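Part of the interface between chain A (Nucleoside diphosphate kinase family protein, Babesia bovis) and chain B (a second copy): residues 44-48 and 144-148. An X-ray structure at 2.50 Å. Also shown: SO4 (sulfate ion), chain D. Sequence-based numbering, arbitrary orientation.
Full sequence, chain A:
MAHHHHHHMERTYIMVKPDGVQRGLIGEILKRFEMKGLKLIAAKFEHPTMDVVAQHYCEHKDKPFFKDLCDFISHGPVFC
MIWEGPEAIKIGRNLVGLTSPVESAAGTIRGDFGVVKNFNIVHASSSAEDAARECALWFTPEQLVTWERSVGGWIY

Chain A, residues 44-48: KFEHP
Chain B (144-148) LVTWE

No hydrogen bond or salt bridge joins these two stretches; the closest contacts are mostly apolar and aromatic. Together they bury 245 Å².

K44(A) to E46(A) form the end of a strand, with phi/psi of -166/145, -84/136 and -157/161. H47(A) (-100/104) and P48(A) (-67/158) continue as loop. The chain B stretch has no regular helix or strand, yet its backbone is extended: -86/132, -104/123, -88/127, -162/167 and -128/129 from L144(B) to E148(B). E46(A) CA and V145(B) CA are the nearest CA pair, 6.0 Å apart; the two chains run obliquely to each other.

V145(B) has the largest covered area, 79 Å², and touches F45(A), E46(A) and H47(A). Its CA-to-CB bond points toward chain A, with chi1 t (175°). V145(B) CG2 lies 3.6 Å from E46(A) CA and 4.0 Å from H47(A) N, so the methyl packs on backbone. V145(B) CB sits 3.7 Å from F45(A) CE2.

The CA-to-CB bond of F45(A) points toward chain B (chi1 t, -168°; chi2 44°). Its aryl C-H edge meets the indole pi face of W147(B) (chi1 p, 66°; chi2 -66°), an offset edge-to-face pair. The F45(A) ring and the W147(B) five-membered ring have centroids 5.3 Å apart and planes at 74°. F45(A) CZ comes within 3.5 Å of W147(B) NE1, which is hydrogen-bonded elsewhere in the structure.

The CA-to-CB bond of E46(A) points away (p, t, chi3 6°). E46(A) OE1 forms a long salt bridge with K44(A) NZ (p, t, t, t), 3.9 Å.

The CA-to-CB bond of H47(A) points toward chain B (t, chi2 132°). H47(A) ND1 is 4.0 Å from T146(B) O, too long for a hydrogen bond. H47(A) NE2 donates one, 2.8 Å and 143°, to O2 of a sulfate ion, probably from the crystallisation liquor.

Remaining rotamers: L144(B) m, t; T146(B) m; E148(B) -146°, t, -24°.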

ATOM      1  N   LYS A  44       9.521  18.568 -12.278  1.00 19.22           N
ATOM      2  CA  LYS A  44       8.533  19.654 -12.470  1.00 19.02           C
ATOM      3  C   LYS A  44       7.305  19.182 -13.254  1.00 18.75           C
ATOM      4  O   LYS A  44       7.416  18.367 -14.158  1.00 18.29           O
ATOM      5  CB  LYS A  44       9.155  20.839 -13.223  1.00 19.22           C
ATOM      6  CG  LYS A  44       9.755  20.450 -14.571  1.00 20.27           C
ATOM      7  CD  LYS A  44      10.319  21.626 -15.293  1.00 22.21           C
ATOM      8  CE  LYS A  44      11.053  21.206 -16.555  1.00 23.38           C
ATOM      9  NZ  LYS A  44      11.960  22.321 -17.037  1.00 23.84           N
ATOM     10  N   PHE A  45       6.137  19.714 -12.899  1.00 18.94           N
ATOM     11  CA  PHE A  45       4.905  19.519 -13.648  1.00 18.57           C
ATOM     12  C   PHE A  45       4.935  20.579 -14.772  1.00 19.48           C
ATOM     13  O   PHE A  45       5.276  21.719 -14.517  1.00 18.81           O
ATOM     14  CB  PHE A  45       3.726  19.795 -12.695  1.00 18.18           C
ATOM     15  CG  PHE A  45       2.370  19.373 -13.210  1.00 15.48           C
ATOM     16  CD1 PHE A  45       2.183  18.131 -13.849  1.00 12.41           C
ATOM     17  CD2 PHE A  45       1.272  20.200 -13.015  1.00 14.49           C
ATOM     18  CE1 PHE A  45       0.945  17.732 -14.285  1.00 11.82           C
ATOM     19  CE2 PHE A  45      -0.009  19.813 -13.461  1.00 12.32           C
ATOM     20  CZ  PHE A  45      -0.173  18.572 -14.091  1.00 12.24           C
ATOM     21  N   GLU A  46       4.582  20.218 -15.997  1.00 20.63           N
ATOM     22  CA  GLU A  46       4.547  21.201 -17.085  1.00 22.02           C
ATOM     23  C   GLU A  46       3.640  20.856 -18.270  1.00 22.68           C
ATOM     24  O   GLU A  46       3.228  19.691 -18.468  1.00 22.29           O
ATOM     25  CB  GLU A  46       5.948  21.515 -17.601  1.00 21.88           C
ATOM     26  CG  GLU A  46       6.421  20.624 -18.699  1.00 23.15           C
ATOM     27  CD  GLU A  46       7.788  21.035 -19.197  1.00 26.94           C
ATOM     28  OE1 GLU A  46       8.409  21.948 -18.590  1.00 28.60           O
ATOM     29  OE2 GLU A  46       8.259  20.440 -20.187  1.00 28.24           O
ATOM     30  N   HIS A  47       3.320  21.911 -19.024  1.00 23.40           N
ATOM     31  CA  HIS A  47       2.746  21.811 -20.361  1.00 24.12           C
ATOM     32  C   HIS A  47       3.909  22.027 -21.336  1.00 23.68           C
ATOM     33  O   HIS A  47       4.359  23.140 -21.515  1.00 23.75           O
ATOM     34  CB  HIS A  47       1.704  22.908 -20.518  1.00 24.58           C
ATOM     35  CG  HIS A  47       0.961  22.872 -21.816  1.00 28.24           C
ATOM     36  ND1 HIS A  47      -0.415  22.966 -21.882  1.00 31.11           N
ATOM     37  CD2 HIS A  47       1.395  22.766 -23.096  1.00 29.62           C
ATOM     38  CE1 HIS A  47      -0.795  22.901 -23.146  1.00 30.65           C
ATOM     39  NE2 HIS A  47       0.284  22.778 -23.902  1.00 30.31           N
ATOM     40  N   PRO A  48       4.405  20.971 -21.964  1.00 23.97           N
ATOM     41  CA  PRO A  48       5.569  21.085 -22.853  1.00 24.74           C
ATOM     42  C   PRO A  48       5.275  21.916 -24.124  1.00 25.67           C
ATOM     43  O   PRO A  48       4.106  22.056 -24.530  1.00 25.10           O
ATOM     44  CB  PRO A  48       5.840  19.638 -23.283  1.00 24.19           C
ATOM     45  CG  PRO A  48       4.822  18.808 -22.616  1.00 24.61           C
ATOM     46  CD  PRO A  48       3.713  19.688 -22.137  1.00 24.27           C
TER
ATOM     47  N   LEU B 144       2.432  27.585 -13.769  1.00 22.51           N
ATOM     48  CA  LEU B 144       1.095  27.108 -13.479  1.00 22.74           C
ATOM     49  C   LEU B 144       0.610  26.352 -14.702  1.00 22.97           C
ATOM     50  O   LEU B 144       0.774  26.835 -15.820  1.00 23.56           O
ATOM     51  CB  LEU B 144       0.164  28.275 -13.142  1.00 22.33           C
ATOM     52  CG  LEU B 144       0.610  29.156 -11.960  1.00 23.23           C
ATOM     53  CD1 LEU B 144      -0.375  30.320 -11.706  1.00 20.31           C
ATOM     54  CD2 LEU B 144       0.862  28.311 -10.682  1.00 22.24           C
ATOM     55  N   VAL B 145       0.061  25.155 -14.507  1.00 22.59           N
ATOM     56  CA  VAL B 145      -0.338  24.345 -15.633  1.00 22.85           C
ATOM     57  C   VAL B 145      -1.860  24.397 -15.800  1.00 24.09           C
ATOM     58  O   VAL B 145      -2.593  24.091 -14.871  1.00 24.59           O
ATOM     59  CB  VAL B 145       0.218  22.885 -15.517  1.00 23.16           C
ATOM     60  CG1 VAL B 145      -0.306  21.982 -16.642  1.00 20.67           C
ATOM     61  CG2 VAL B 145       1.752  22.900 -15.512  1.00 20.77           C
ATOM     62  N   THR B 146      -2.320  24.819 -16.980  1.00 24.68           N
ATOM     63  CA  THR B 146      -3.716  24.687 -17.366  1.00 25.59           C
ATOM     64  C   THR B 146      -3.916  23.316 -18.043  1.00 25.97           C
ATOM     65  O   THR B 146      -3.165  22.927 -18.961  1.00 26.54           O
ATOM     66  CB  THR B 146      -4.152  25.865 -18.305  1.00 26.65           C
ATOM     67  OG1 THR B 146      -4.081  27.109 -17.582  1.00 26.74           O
ATOM     68  CG2 THR B 146      -5.592  25.679 -18.820  1.00 25.88           C
ATOM     69  N   TRP B 147      -4.891  22.561 -17.549  1.00 25.71           N
ATOM     70  CA  TRP B 147      -5.280  21.289 -18.146  1.00 25.12           C
ATOM     71  C   TRP B 147      -6.647  20.889 -17.652  1.00 25.52           C
ATOM     72  O   TRP B 147      -7.158  21.491 -16.691  1.00 25.02           O
ATOM     73  CB  TRP B 147      -4.259  20.191 -17.852  1.00 24.90           C
ATOM     74  CG  TRP B 147      -4.090  19.730 -16.411  1.00 25.59           C
ATOM     75  CD1 TRP B 147      -3.601  20.464 -15.364  1.00 25.15           C
ATOM     76  CD2 TRP B 147      -4.302  18.394 -15.896  1.00 25.02           C
ATOM     77  NE1 TRP B 147      -3.533  19.686 -14.232  1.00 25.87           N
ATOM     78  CE2 TRP B 147      -3.941  18.411 -14.533  1.00 25.04           C
ATOM     79  CE3 TRP B 147      -4.789  17.196 -16.455  1.00 25.89           C
ATOM     80  CZ2 TRP B 147      -4.064  17.282 -13.709  1.00 24.73           C
ATOM     81  CZ3 TRP B 147      -4.900  16.070 -15.648  1.00 25.87           C
ATOM     82  CH2 TRP B 147      -4.528  16.121 -14.279  1.00 26.09           C
ATOM     83  N   GLU B 148      -7.245  19.888 -18.301  1.00 26.08           N
ATOM     84  CA  GLU B 148      -8.578  19.422 -17.900  1.00 27.86           C
ATOM     85  C   GLU B 148      -8.632  17.907 -17.669  1.00 26.81           C
ATOM     86  O   GLU B 148      -8.158  17.121 -18.502  1.00 27.13           O
ATOM     87  CB  GLU B 148      -9.632  19.862 -18.926  1.00 28.87           C
ATOM     88  CG  GLU B 148     -10.986  20.179 -18.289  1.00 35.96           C
ATOM     89  CD  GLU B 148     -12.161  20.168 -19.288  1.00 43.75           C
ATOM     90  OE1 GLU B 148     -11.918  20.362 -20.512  1.00 47.11           O
ATOM     91  OE2 GLU B 148     -13.325  19.964 -18.843  1.00 44.66           O
TER
HETATM   92  S   SO4 D 149      -2.187  22.680 -26.852  1.00 92.30           S
HETATM   93  O1  SO4 D 149      -2.251  21.381 -27.527  1.00 93.22           O
HETATM   94  O2  SO4 D 149      -0.797  22.882 -26.449  1.00 91.22           O
HETATM   95  O3  SO4 D 149      -2.628  23.735 -27.759  1.00 92.77           O
HETATM   96  O4  SO4 D 149      -3.104  22.717 -25.710  1.00 92.67           O